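Local coordinates for enterotoxin-like toxin X (Staphylococcus aureus, PDB 5U75), which inhibits phagocytosis and killing by human neutrophils, binding their surface glycoproteins in a sialic acid-dependent manner, and is a superantigen of the staphylococcal/streptococcal toxin family, at residues Asp33-Asp38 and Leu95-Arg100; Thr39-Ser44 and Val89-Glu94; Asn60-His65 and Leu85-Val90; Ile64-Thr69 and Lys152-Glu157; Gly68-Ala73 and Leu158-Asn163. One frame throughout, in Å; residues are numbered along the deposited sequence. Where two conformers were deposited one is given.

Interaction 1 (Asp33-Asp38 and Leu95-Arg100)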
# COMPACT_ATOMS: atom_id res chain seq x y z
N ASP A 33 -2.33 -0.17 -13.08
CA ASP A 33 -1.77 0.97 -13.83
C ASP A 33 -1.67 2.22 -12.98
O ASP A 33 -0.71 2.97 -13.11
CB ASP A 33 -2.58 1.25 -15.09
CG ASP A 33 -2.38 0.21 -16.17
OD1 ASP A 33 -1.34 -0.49 -16.19
OD2 ASP A 33 -3.27 0.12 -17.03
N ARG A 34 -2.66 2.44 -12.13
CA ARG A 34 -2.64 3.56 -11.19
C ARG A 34 -1.53 3.41 -10.16
O ARG A 34 -0.69 4.28 -10.00
CB ARG A 34 -3.98 3.69 -10.48
CG ARG A 34 -3.94 4.73 -9.37
CD ARG A 34 -5.29 5.07 -8.82
NE ARG A 34 -5.18 5.95 -7.65
CZ ARG A 34 -6.16 6.68 -7.15
NH1 ARG A 34 -5.94 7.46 -6.10
NH2 ARG A 34 -7.38 6.66 -7.69
N TYR A 35 -1.53 2.28 -9.46
CA TYR A 35 -0.71 2.14 -8.26
C TYR A 35 0.72 1.64 -8.49
O TYR A 35 1.53 1.65 -7.55
CB TYR A 35 -1.46 1.27 -7.26
CG TYR A 35 -2.66 1.95 -6.63
CD1 TYR A 35 -2.48 3.00 -5.74
CD2 TYR A 35 -3.97 1.56 -6.92
CE1 TYR A 35 -3.55 3.62 -5.13
CE2 TYR A 35 -5.06 2.18 -6.31
CZ TYR A 35 -4.85 3.21 -5.41
OH TYR A 35 -5.91 3.84 -4.78
N SER A 36 1.05 1.19 -9.71
CA SER A 36 2.39 0.73 -10.04
C SER A 36 3.35 1.86 -10.41
O SER A 36 4.54 1.62 -10.55
CB SER A 36 2.38 -0.29 -11.20
OG SER A 36 1.83 0.28 -12.37
N LYS A 37 2.83 3.08 -10.55
CA LYS A 37 3.67 4.23 -10.91
C LYS A 37 4.56 4.57 -9.74
O LYS A 37 4.10 4.63 -8.60
CB LYS A 37 2.80 5.42 -11.29
CG LYS A 37 1.99 5.15 -12.54
CD LYS A 37 1.43 6.42 -13.12
CE LYS A 37 0.78 6.15 -14.47
NZ LYS A 37 0.12 7.40 -14.95
N ASP A 38 5.84 4.80 -10.02
CA ASP A 38 6.82 5.03 -8.98
C ASP A 38 7.01 6.52 -8.63
O ASP A 38 7.98 6.89 -7.98
CB ASP A 38 8.14 4.35 -9.33
CG ASP A 38 8.89 5.04 -10.43
OD1 ASP A 38 8.31 5.88 -11.15
OD2 ASP A 38 10.08 4.74 -10.54
N LEU A 95 -0.26 8.75 0.53
CA LEU A 95 0.06 7.60 1.39
C LEU A 95 -0.58 6.31 0.87
O LEU A 95 0.08 5.26 0.79
CB LEU A 95 -0.40 7.91 2.82
CG LEU A 95 0.17 7.07 3.94
CD1 LEU A 95 1.70 7.08 3.92
CD2 LEU A 95 -0.38 7.58 5.27
N ASP A 96 -1.85 6.39 0.51
CA ASP A 96 -2.54 5.30 -0.22
C ASP A 96 -1.73 4.82 -1.43
O ASP A 96 -1.50 3.62 -1.62
CB ASP A 96 -3.96 5.75 -0.62
CG ASP A 96 -4.67 4.75 -1.51
OD1 ASP A 96 -5.04 3.64 -1.04
OD2 ASP A 96 -4.83 5.09 -2.69
N HIS A 97 -1.23 5.76 -2.22
CA HIS A 97 -0.44 5.42 -3.39
C HIS A 97 0.80 4.63 -3.05
O HIS A 97 1.04 3.56 -3.59
CB HIS A 97 -0.02 6.65 -4.21
CG HIS A 97 0.72 6.27 -5.43
ND1 HIS A 97 0.09 5.90 -6.59
CD2 HIS A 97 2.04 6.06 -5.64
CE1 HIS A 97 0.99 5.53 -7.49
NE2 HIS A 97 2.18 5.61 -6.92
N ILE A 98 1.60 5.20 -2.15
CA ILE A 98 2.89 4.60 -1.80
C ILE A 98 2.70 3.23 -1.14
O ILE A 98 3.43 2.28 -1.45
CB ILE A 98 3.71 5.55 -0.89
CG1 ILE A 98 4.04 6.84 -1.66
CG2 ILE A 98 4.97 4.86 -0.38
CD1 ILE A 98 4.59 7.96 -0.81
N ILE A 99 1.70 3.13 -0.26
CA ILE A 99 1.40 1.85 0.36
C ILE A 99 1.02 0.80 -0.67
O ILE A 99 1.57 -0.30 -0.64
CB ILE A 99 0.30 1.98 1.43
CG1 ILE A 99 0.87 2.72 2.64
CG2 ILE A 99 -0.23 0.61 1.85
CD1 ILE A 99 -0.18 3.23 3.60
N ARG A 100 0.12 1.12 -1.59
CA ARG A 100 -0.28 0.11 -2.59
C ARG A 100 0.86 -0.23 -3.54
O ARG A 100 1.00 -1.39 -3.94
CB ARG A 100 -1.54 0.53 -3.34
CG ARG A 100 -2.72 0.75 -2.43
CD ARG A 100 -4.05 0.57 -3.13
NE ARG A 100 -5.10 1.31 -2.47
CZ ARG A 100 -6.41 1.18 -2.67
NH1 ARG A 100 -6.89 0.25 -3.49
NH2 ARG A 100 -7.24 1.97 -2.02
O HOH W 1 -3.74 7.15 -4.17
O HOH W 2 -2.66 6.69 -6.62
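Tyr-35 of helix 23-35 lies against helix 92-104, its CG anti to the carbonyl carbon (chi1 -72°). CB touches CB of Arg-100, and CD1 lies closer to that same atom. Over one face of the ring sits Arg-100 CD, 3.5 Å from the centroid, a CH-pi contact; Arg-34 CG covers the opposite face, while His-97 CA meets the edge. CE1 leads on to Asp-96, whose carboxylate stands 83° from the ring plane, and at the tip OH donates to Asp-96 OD2 at 2.7 Å, on its syn lone pair. The same hydroxyl lies over the Arg-100 guanidinium, which is nearly parallel to the ring (5°), and is also bonded to the backbone N of Leu-137. Arg-100 grips Asp-96 OD1 side-on, NE at 2.7 Å and NH2 at 2.9 Å. Further along, His-97 NE2 donates to Lys-37 O at 2.7 Å, in the ring plane, and its ND1 shares a water with Arg-34 NE. Another water joins Arg-34 NH1 to Asp-96 OD2, while Arg-34 NH2 salt-bridges Glu-136. The buried Asp-96 is thus held at both oxygens, and the neighbouring arginines probably favour its ionised form.

Interaction 2 (Thr39-Ser44 and Val89-Glu94)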
# COMPACT_ATOMS: atom_id res chain seq x y z
N THR A 39 6.08 7.36 -9.05
CA THR A 39 6.01 8.72 -8.62
C THR A 39 4.58 9.09 -8.29
O THR A 39 3.61 8.49 -8.81
CB THR A 39 6.51 9.69 -9.71
OG1 THR A 39 5.63 9.62 -10.83
CG2 THR A 39 7.90 9.30 -10.16
N ILE A 40 4.45 10.09 -7.41
CA ILE A 40 3.19 10.77 -7.21
C ILE A 40 3.47 12.17 -6.64
O ILE A 40 4.25 12.30 -5.70
CB ILE A 40 2.23 9.96 -6.29
CG1 ILE A 40 0.86 10.65 -6.24
CG2 ILE A 40 2.81 9.76 -4.89
CD1 ILE A 40 -0.26 9.75 -5.80
N ASN A 41 2.85 13.20 -7.22
CA ASN A 41 2.98 14.59 -6.71
C ASN A 41 4.40 15.05 -6.42
O ASN A 41 4.65 15.72 -5.41
CB ASN A 41 2.15 14.77 -5.43
CG ASN A 41 0.67 14.59 -5.65
OD1 ASN A 41 0.17 14.67 -6.77
ND2 ASN A 41 -0.05 14.37 -4.56
N GLY A 42 5.36 14.68 -7.25
CA GLY A 42 6.75 15.09 -6.99
C GLY A 42 7.53 14.22 -6.01
O GLY A 42 8.74 14.44 -5.81
N LYS A 43 6.88 13.23 -5.39
CA LYS A 43 7.57 12.21 -4.63
C LYS A 43 7.84 11.04 -5.52
O LYS A 43 7.13 10.84 -6.49
CB LYS A 43 6.75 11.78 -3.44
CG LYS A 43 6.61 12.91 -2.45
CD LYS A 43 6.01 12.41 -1.18
CE LYS A 43 6.07 13.47 -0.08
NZ LYS A 43 5.14 14.63 -0.26
N SER A 44 8.85 10.26 -5.18
CA SER A 44 9.18 9.10 -5.98
C SER A 44 9.85 8.03 -5.16
O SER A 44 10.41 8.31 -4.09
CB SER A 44 10.08 9.49 -7.15
OG SER A 44 11.28 10.03 -6.66
N VAL A 89 3.56 16.40 6.77
CA VAL A 89 2.13 16.20 6.52
C VAL A 89 1.97 15.94 5.03
O VAL A 89 2.43 16.74 4.20
CB VAL A 89 1.28 17.39 7.02
CG1 VAL A 89 -0.19 17.18 6.72
CG2 VAL A 89 1.49 17.58 8.51
N VAL A 90 1.37 14.79 4.71
CA VAL A 90 1.11 14.35 3.34
C VAL A 90 -0.40 14.12 3.20
O VAL A 90 -1.14 14.19 4.19
CB VAL A 90 1.90 13.07 2.96
CG1 VAL A 90 3.40 13.27 3.15
CG2 VAL A 90 1.43 11.84 3.76
N THR A 91 -0.85 13.87 1.98
CA THR A 91 -2.25 13.55 1.74
C THR A 91 -2.46 12.04 1.80
O THR A 91 -1.52 11.24 1.58
CB THR A 91 -2.78 14.06 0.38
OG1 THR A 91 -2.12 13.40 -0.69
CG2 THR A 91 -2.60 15.59 0.26
N LEU A 92 -3.70 11.67 2.09
CA LEU A 92 -4.10 10.27 1.99
C LEU A 92 -3.95 9.72 0.56
O LEU A 92 -3.61 8.56 0.37
CB LEU A 92 -5.52 10.07 2.53
CG LEU A 92 -6.06 8.63 2.55
CD1 LEU A 92 -5.10 7.69 3.26
CD2 LEU A 92 -7.42 8.65 3.23
N LYS A 93 -4.13 10.57 -0.46
CA LYS A 93 -3.90 10.11 -1.82
C LYS A 93 -2.46 9.64 -1.97
O LYS A 93 -2.19 8.59 -2.54
CB LYS A 93 -4.21 11.19 -2.86
CG LYS A 93 -4.07 10.70 -4.29
CD LYS A 93 -4.40 11.81 -5.29
CE LYS A 93 -4.46 11.27 -6.70
NZ LYS A 93 -4.39 12.39 -7.68
N GLU A 94 -1.54 10.43 -1.42
CA GLU A 94 -0.13 10.12 -1.48
C GLU A 94 0.23 8.84 -0.70
O GLU A 94 0.92 7.97 -1.20
CB GLU A 94 0.64 11.30 -0.91
CG GLU A 94 2.12 11.25 -1.17
CD GLU A 94 2.76 12.55 -0.78
OE1 GLU A 94 2.53 13.58 -1.45
OE2 GLU A 94 3.53 12.52 0.19
O HOH W 3 -2.38 14.65 -2.96
O HOH W 4 3.24 16.76 1.27
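Glu-94 sends CG anti to its backbone N (chi1 -168°) and stays extended through chi2, while Lys-43, with CG anti to the carbonyl carbon, runs straight until a bend at chi4 (71°) turns its ammonium group back to the carboxylate. The two chains cross at about a right angle. NZ stands 2.7 Å from Glu-94 OE2 and 3.1 Å from OE1, a salt bridge whose hydrogen bonds are weak. Lys-43 CD and CE come within 2.8 and 2.7 Å of Glu-94 OE2, a strained approach; Glu-94 has two conformers, and the exact fit of this one deserves caution. Glu-88 is a longer, weak ion-pair partner of NZ. A water that Lys-43 NZ reaches weakly donates to Val-89 O, and Val-90 CG1 borders the ammonium at 4.1 Å. Nearer the helix backbone, Ile-40 lays CG2 on Glu-94 CG and CD1 on Lys-93 O. Asn-41 ND2 reaches Thr-91 OG1 through a water, weakly on the asparagine side. Thr-91 is the N-cap of helix 92-104: its OG1 accepts from Glu-94 N at 3.1 Å, fixing the turn from which the glutamate projects. A type I' turn from Ile-40 to Lys-43 presents the first segment. This hairpin, strands 39-40 and 43-44, lies over the junction of strand 89-91 and helix 92-104, where strand 89-91 pairs with strand 145-147 and Leu-92 touches the bound sialic acid.

Interaction 3 (Asn60-His65 and Leu85-Val90)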
# COMPACT_ATOMS: atom_id res chain seq x y z
N ASN A 60 14.83 13.04 10.36
CA ASN A 60 13.64 13.50 9.62
C ASN A 60 12.90 12.40 8.83
O ASN A 60 12.08 12.72 7.98
CB ASN A 60 14.02 14.64 8.67
CG ASN A 60 14.97 14.20 7.57
OD1 ASN A 60 15.53 13.10 7.64
ND2 ASN A 60 15.17 15.05 6.56
N GLN A 61 13.23 11.13 9.08
CA GLN A 61 12.58 10.00 8.39
C GLN A 61 11.83 9.11 9.35
O GLN A 61 12.16 9.03 10.51
CB GLN A 61 13.60 9.13 7.67
CG GLN A 61 14.28 9.80 6.50
CD GLN A 61 15.26 8.87 5.83
OE1 GLN A 61 16.18 8.35 6.47
NE2 GLN A 61 15.08 8.65 4.55
N VAL A 62 10.82 8.42 8.83
CA VAL A 62 10.15 7.33 9.53
C VAL A 62 10.16 6.12 8.62
O VAL A 62 10.23 6.28 7.40
CB VAL A 62 8.69 7.67 9.90
CG1 VAL A 62 8.66 8.79 10.92
CG2 VAL A 62 7.85 8.04 8.69
N ARG A 63 10.06 4.94 9.22
CA ARG A 63 9.89 3.70 8.49
C ARG A 63 8.60 3.07 8.97
O ARG A 63 8.42 2.85 10.16
CB ARG A 63 11.04 2.74 8.71
CG ARG A 63 10.93 1.49 7.84
CD ARG A 63 12.28 0.82 7.66
NE ARG A 63 13.17 1.68 6.85
CZ ARG A 63 14.49 1.86 7.05
NH1 ARG A 63 15.15 1.28 8.05
NH2 ARG A 63 15.15 2.65 6.23
N ILE A 64 7.70 2.81 8.03
CA ILE A 64 6.39 2.25 8.31
C ILE A 64 6.38 0.83 7.78
O ILE A 64 6.51 0.60 6.58
CB ILE A 64 5.30 3.12 7.69
CG1 ILE A 64 5.36 4.53 8.29
CG2 ILE A 64 3.93 2.46 7.83
CD1 ILE A 64 4.59 5.52 7.47
N HIS A 65 6.27 -0.13 8.70
CA HIS A 65 6.28 -1.54 8.31
C HIS A 65 4.88 -2.01 7.92
O HIS A 65 3.90 -1.64 8.56
CB HIS A 65 6.85 -2.40 9.44
CG HIS A 65 8.28 -2.09 9.71
ND1 HIS A 65 9.30 -2.64 8.98
CD2 HIS A 65 8.85 -1.21 10.56
CE1 HIS A 65 10.46 -2.16 9.41
NE2 HIS A 65 10.21 -1.28 10.36
N LEU A 85 9.82 7.16 4.68
CA LEU A 85 9.28 8.45 4.28
C LEU A 85 9.86 9.59 5.11
O LEU A 85 10.27 9.39 6.25
CB LEU A 85 7.76 8.48 4.48
CG LEU A 85 6.91 7.35 3.88
CD1 LEU A 85 5.47 7.56 4.31
CD2 LEU A 85 7.03 7.34 2.38
N ASN A 86 9.84 10.78 4.55
CA ASN A 86 10.13 11.98 5.34
C ASN A 86 9.00 12.27 6.33
O ASN A 86 7.83 11.98 6.05
CB ASN A 86 10.37 13.18 4.43
CG ASN A 86 11.65 13.04 3.63
OD1 ASN A 86 12.54 12.27 3.99
ND2 ASN A 86 11.75 13.75 2.52
N LYS A 87 9.39 12.78 7.51
CA LYS A 87 8.45 13.32 8.49
C LYS A 87 7.83 14.60 7.95
O LYS A 87 8.50 15.62 7.79
CB LYS A 87 9.14 13.62 9.83
CG LYS A 87 9.44 12.39 10.66
CD LYS A 87 10.22 12.76 11.92
CE LYS A 87 10.74 11.53 12.63
NZ LYS A 87 11.42 11.94 13.90
N GLU A 88 6.54 14.54 7.63
CA GLU A 88 5.82 15.70 7.11
C GLU A 88 4.36 15.37 7.02
O GLU A 88 3.99 14.19 7.10
CB GLU A 88 6.32 16.11 5.71
CG GLU A 88 6.16 15.05 4.65
CD GLU A 88 6.79 15.43 3.32
OE1 GLU A 88 7.14 16.61 3.09
OE2 GLU A 88 6.92 14.55 2.47
N VAL A 89 3.56 16.40 6.77
CA VAL A 89 2.13 16.20 6.52
C VAL A 89 1.97 15.94 5.03
O VAL A 89 2.43 16.74 4.20
CB VAL A 89 1.28 17.39 7.02
CG1 VAL A 89 -0.19 17.18 6.72
CG2 VAL A 89 1.49 17.58 8.51
N VAL A 90 1.37 14.79 4.71
CA VAL A 90 1.11 14.35 3.34
C VAL A 90 -0.40 14.12 3.20
O VAL A 90 -1.14 14.19 4.19
CB VAL A 90 1.90 13.07 2.96
CG1 VAL A 90 3.40 13.27 3.15
CG2 VAL A 90 1.43 11.84 3.76
O HOH W 5 12.85 9.66 3.05
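The open end of the beta hairpin formed by strands 61-72 and 75-86, whose strand 75-86 borders the mixed sheet of the beta-grasp domain, is joined here. Val-62 and Leu-85 make an antiparallel hydrogen-bonded pair: Val-62 N donates to Leu-85 O at 2.8 Å and Leu-85 N to Val-62 O at 2.9 Å, both nearly along the C=O axes. Next to it, Gln-61 and Asn-86 form a non-hydrogen-bonded pair with diverging side chains. One step beyond, Lys-87 N donates almost straight (175°) to Asn-60 O at 2.7 Å, although it approaches from above the carbonyl plane. Lys-87 then runs extended across Val-62, its CG 3.7 Å from Val-62 CG1 and its CE against Gln-61 O, which brings NZ to the carbonyl of Glu-59. On the face of Val-62 and Leu-85, Ile-64 CD1 meets Leu-85 CD1 at 3.9 Å, and Leu-85 continues onto Leu-95 and Ile-98 of helix 92-104. A water accepting from Gln-61 NE2 donates to Asn-86 OD1, bridging the two amides, while Gln-61 OE1 accepts from Asn-58 N. Backbone bonds therefore carry the pairing, with aliphatic contacts on the Val-62/Leu-85 face and more exposed amides and lysine around the strand ends.

Interaction 4 (Ile64-Thr69 and Lys152-Glu157)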
# COMPACT_ATOMS: atom_id res chain seq x y z
N ILE A 64 7.70 2.81 8.03
CA ILE A 64 6.39 2.25 8.31
C ILE A 64 6.38 0.83 7.78
O ILE A 64 6.51 0.60 6.58
CB ILE A 64 5.30 3.12 7.69
CG1 ILE A 64 5.36 4.53 8.29
CG2 ILE A 64 3.93 2.46 7.83
CD1 ILE A 64 4.59 5.52 7.47
N HIS A 65 6.27 -0.13 8.70
CA HIS A 65 6.28 -1.54 8.31
C HIS A 65 4.88 -2.01 7.92
O HIS A 65 3.90 -1.64 8.56
CB HIS A 65 6.85 -2.40 9.44
CG HIS A 65 8.28 -2.09 9.71
ND1 HIS A 65 9.30 -2.64 8.98
CD2 HIS A 65 8.85 -1.21 10.56
CE1 HIS A 65 10.46 -2.16 9.41
NE2 HIS A 65 10.21 -1.28 10.36
N LEU A 66 4.83 -2.76 6.83
CA LEU A 66 3.61 -3.39 6.34
C LEU A 66 3.61 -4.80 6.93
O LEU A 66 4.50 -5.60 6.63
CB LEU A 66 3.59 -3.41 4.82
CG LEU A 66 3.12 -2.11 4.15
CD1 LEU A 66 3.87 -0.87 4.60
CD2 LEU A 66 3.20 -2.25 2.65
N GLU A 67 2.63 -5.08 7.79
CA GLU A 67 2.58 -6.32 8.56
C GLU A 67 1.23 -6.98 8.30
O GLU A 67 0.21 -6.50 8.76
CB GLU A 67 2.77 -6.02 10.05
CG GLU A 67 4.08 -5.30 10.36
CD GLU A 67 4.27 -5.06 11.85
OE1 GLU A 67 4.68 -3.94 12.21
OE2 GLU A 67 4.00 -5.99 12.65
N GLY A 68 1.23 -8.07 7.55
CA GLY A 68 -0.03 -8.69 7.18
C GLY A 68 0.12 -9.95 6.38
O GLY A 68 1.22 -10.52 6.27
N THR A 69 -1.00 -10.35 5.79
CA THR A 69 -1.10 -11.56 5.02
C THR A 69 -1.78 -11.31 3.67
O THR A 69 -2.69 -10.48 3.54
CB THR A 69 -1.90 -12.64 5.78
OG1 THR A 69 -3.16 -12.13 6.17
CG2 THR A 69 -1.14 -13.06 7.04
N LYS A 152 1.70 4.34 13.00
CA LYS A 152 2.29 3.24 13.76
C LYS A 152 2.80 2.15 12.83
O LYS A 152 3.98 1.81 12.85
CB LYS A 152 1.28 2.66 14.73
CG LYS A 152 1.81 1.50 15.56
CD LYS A 152 0.73 1.01 16.51
CE LYS A 152 1.21 -0.12 17.40
NZ LYS A 152 0.74 -1.42 16.86
N ASN A 153 1.91 1.60 12.02
CA ASN A 153 2.23 0.59 11.03
C ASN A 153 1.07 0.47 10.04
O ASN A 153 0.08 1.19 10.16
CB ASN A 153 2.55 -0.78 11.68
CG ASN A 153 1.33 -1.45 12.30
OD1 ASN A 153 0.24 -0.90 12.36
ND2 ASN A 153 1.53 -2.68 12.75
N VAL A 154 1.20 -0.44 9.08
CA VAL A 154 0.13 -0.74 8.14
C VAL A 154 -0.13 -2.22 8.27
O VAL A 154 0.79 -3.03 8.14
CB VAL A 154 0.53 -0.39 6.69
CG1 VAL A 154 -0.49 -0.95 5.68
CG2 VAL A 154 0.66 1.11 6.53
N THR A 155 -1.37 -2.59 8.57
CA THR A 155 -1.72 -3.98 8.61
C THR A 155 -2.61 -4.35 7.44
O THR A 155 -3.21 -3.47 6.81
CB THR A 155 -2.42 -4.33 9.94
OG1 THR A 155 -3.52 -3.44 10.17
CG2 THR A 155 -1.44 -4.20 11.09
N PHE A 156 -2.69 -5.63 7.11
CA PHE A 156 -3.57 -6.04 6.03
C PHE A 156 -3.88 -7.52 6.07
O PHE A 156 -3.05 -8.31 6.52
CB PHE A 156 -2.96 -5.73 4.65
CG PHE A 156 -1.59 -6.32 4.43
CD1 PHE A 156 -0.46 -5.69 4.94
CD2 PHE A 156 -1.43 -7.48 3.70
CE1 PHE A 156 0.80 -6.24 4.74
CE2 PHE A 156 -0.17 -8.02 3.48
CZ PHE A 156 0.96 -7.40 4.00
N GLU A 157 -5.06 -7.87 5.56
CA GLU A 157 -5.48 -9.26 5.35
C GLU A 157 -6.14 -9.30 3.99
O GLU A 157 -7.33 -9.00 3.87
CB GLU A 157 -6.48 -9.70 6.42
CG GLU A 157 -6.05 -9.40 7.84
CD GLU A 157 -7.12 -9.75 8.86
OE1 GLU A 157 -8.31 -9.86 8.46
OE2 GLU A 157 -6.78 -9.91 10.04
O HOH W 6 5.89 0.37 11.49
O HOH W 7 -2.94 -10.85 8.65
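Val-154 and Leu-66 lie side by side and point the same way, with Leu-66 CD1 4.0 Å from Val-154 CB; Val-154 CG2 also takes Ile-64 CG2 at 3.8 Å. Farther along this face, the Phe-156 ring turns back across the neighbouring strand, its CG in the crowded position between backbone N and carbonyl carbon (chi1 55°). Gly-68 CA sits over the ring centre, 3.5 Å from the centroid, in a CH-pi contact, while Leu-66 CB meets the ring at CE1. Having no side chain, Gly-68 brings its CA itself to the ring, and Phe-156 O approaches that CA at 3.1 Å. Ile-99, Ala-102 and His-103 of helix 92-104 cover this face, His-103 meeting Phe-156 edge-to-face (T-shaped). The two strands are parallel neighbours in the beta-grasp sheet, far apart in sequence, with helix 92-104 and several strands between them in the chain. Val-154 N donates to His-65 O at 3.0 Å and Glu-67 N to Val-154 O at 2.8 Å; the rung from Phe-156 N to Glu-67 O is weak, and Thr-69 N donates to Phe-156 O at 3.0 Å. Toward the polar edge, Asn-153 ND2 makes a weak hydrogen bond to Glu-67 OE1 (3.4 Å), the amide and carboxylate planes nearly perpendicular; its OD1 is bonded to Asn-122. Lys-152 and Asn-153 form a classic beta bulge opposite that residue, and a water links Lys-152 O to His-65 N.

Interaction 5 (Gly68-Ala73 and Leu158-Asn163)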
# COMPACT_ATOMS: atom_id res chain seq x y z
N GLY A 68 1.23 -8.07 7.55
CA GLY A 68 -0.03 -8.69 7.18
C GLY A 68 0.12 -9.95 6.38
O GLY A 68 1.22 -10.52 6.27
N THR A 69 -1.00 -10.35 5.79
CA THR A 69 -1.10 -11.56 5.02
C THR A 69 -1.78 -11.31 3.67
O THR A 69 -2.69 -10.48 3.54
CB THR A 69 -1.90 -12.64 5.78
OG1 THR A 69 -3.16 -12.13 6.17
CG2 THR A 69 -1.14 -13.06 7.04
N TYR A 70 -1.30 -12.05 2.68
CA TYR A 70 -1.85 -12.12 1.34
C TYR A 70 -2.10 -13.61 1.10
O TYR A 70 -1.16 -14.39 1.02
CB TYR A 70 -0.85 -11.58 0.32
CG TYR A 70 -1.31 -11.60 -1.12
CD1 TYR A 70 -2.57 -11.12 -1.49
CD2 TYR A 70 -0.48 -12.06 -2.14
CE1 TYR A 70 -2.99 -11.13 -2.81
CE2 TYR A 70 -0.89 -12.06 -3.46
CZ TYR A 70 -2.14 -11.57 -3.78
OH TYR A 70 -2.55 -11.58 -5.08
N THR A 71 -3.37 -14.00 1.02
CA THR A 71 -3.74 -15.42 0.98
C THR A 71 -4.28 -15.69 -0.41
O THR A 71 -5.25 -15.06 -0.80
CB THR A 71 -4.79 -15.73 2.06
OG1 THR A 71 -4.27 -15.39 3.34
CG2 THR A 71 -5.14 -17.24 2.07
N VAL A 72 -3.64 -16.59 -1.15
CA VAL A 72 -4.03 -16.91 -2.52
C VAL A 72 -4.54 -18.34 -2.56
O VAL A 72 -3.82 -19.27 -2.18
CB VAL A 72 -2.88 -16.75 -3.52
CG1 VAL A 72 -3.35 -17.03 -4.94
CG2 VAL A 72 -2.30 -15.33 -3.44
N ALA A 73 -5.80 -18.50 -2.98
CA ALA A 73 -6.45 -19.82 -3.05
C ALA A 73 -6.25 -20.62 -1.75
O ALA A 73 -5.92 -21.80 -1.77
CB ALA A 73 -5.94 -20.60 -4.26
N LEU A 158 -5.36 -9.63 2.97
CA LEU A 158 -5.82 -9.61 1.61
C LEU A 158 -5.97 -11.04 1.09
O LEU A 158 -5.20 -11.94 1.46
CB LEU A 158 -4.84 -8.82 0.75
CG LEU A 158 -4.63 -7.37 1.21
CD1 LEU A 158 -3.70 -6.69 0.21
CD2 LEU A 158 -5.94 -6.61 1.34
N VAL A 159 -6.97 -11.21 0.23
CA VAL A 159 -7.33 -12.51 -0.31
C VAL A 159 -7.48 -12.42 -1.83
O VAL A 159 -8.12 -11.49 -2.34
CB VAL A 159 -8.65 -13.01 0.34
CG1 VAL A 159 -9.18 -14.26 -0.37
CG2 VAL A 159 -8.43 -13.28 1.82
N LYS A 160 -6.85 -13.34 -2.54
CA LYS A 160 -7.10 -13.56 -3.95
C LYS A 160 -7.63 -15.00 -4.08
O LYS A 160 -6.91 -15.96 -3.84
CB LYS A 160 -5.86 -13.33 -4.78
CG LYS A 160 -6.17 -13.25 -6.27
CD LYS A 160 -5.03 -12.63 -7.07
CE LYS A 160 -3.94 -13.64 -7.37
NZ LYS A 160 -4.30 -14.57 -8.49
N SER A 161 -8.91 -15.14 -4.44
CA SER A 161 -9.58 -16.44 -4.34
C SER A 161 -9.05 -17.53 -5.24
O SER A 161 -9.12 -18.72 -4.90
CB SER A 161 -11.07 -16.26 -4.55
OG SER A 161 -11.58 -15.46 -3.51
N VAL A 162 -8.52 -17.15 -6.39
CA VAL A 162 -8.00 -18.14 -7.32
C VAL A 162 -6.63 -17.73 -7.79
O VAL A 162 -6.29 -16.55 -7.81
CB VAL A 162 -8.96 -18.37 -8.52
CG1 VAL A 162 -10.32 -18.87 -8.03
CG2 VAL A 162 -9.15 -17.10 -9.33
N ASN A 163 -5.83 -18.72 -8.16
CA ASN A 163 -4.61 -18.47 -8.90
C ASN A 163 -4.94 -18.19 -10.34
O ASN A 163 -6.01 -18.56 -10.83
CB ASN A 163 -3.66 -19.65 -8.82
CG ASN A 163 -2.83 -19.61 -7.57
OD1 ASN A 163 -3.12 -20.31 -6.60
ND2 ASN A 163 -1.82 -18.74 -7.57
O HOH W 8 -4.91 -12.84 4.15
O HOH W 9 -2.14 -20.56 -3.81
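Tyr-70 and Lys-160 run side by side in the same direction, each leaving its strand with CG anti to the backbone N. The lysine bends at chi3 and chi4, bringing CD to 3.3 Å from Tyr-70 OH while NZ turns to Val-162 O and salt-bridges Asp-164. Leu-158 crosses the tyrosine obliquely, its CB at the ring edge near CD1 (3.9 Å), and Val-72 CG2 lies over one ring face toward the rim. The side chains stand on the parallel ladder between strands 61-72 and 151-160, central in the beta-grasp sheet, which runs toward its end: Leu-158 N bonds Thr-69 O almost straight (2.9 Å), then Thr-71 N to Leu-158 O, Lys-160 N to Thr-71 O, and Ala-73 N to Lys-160 O. On the face of Thr-71 and Val-159, one water hydrogen-bonds to Thr-69 OG1, Thr-71 OG1 and Leu-158 O, donating to the last. Past the last rung, Asn-163 stands at about a right angle to Val-72, with ND2 3.5 Å from CG1, and its OD1 shares a water with Val-72 O.

Overall arrangement
From the N terminus, helix 23-35 leads to interaction 1, which closes a loop of 56 intervening residues onto helix 92-104. The hairpin that follows returns to the start of the same helix in interaction 2, and strand 61-72 meets its hairpin partner in interaction 3; both lie within the span of interaction 1, sharing Val-89 and Val-90. Interactions 4 and 5 bring strand 151-160 alongside strand 61-72 and cross interactions 1 and 2; interaction 5 also crosses 3, whereas 3 and 4 start from the same stretch. Leu-85 packs on Leu-95, and Ile-99 on Val-154, so the helix joins interaction 1 to the sheet. Interactions 2 and 5 lie on opposite sides of the chain's centre, about 28 Å apart between centres.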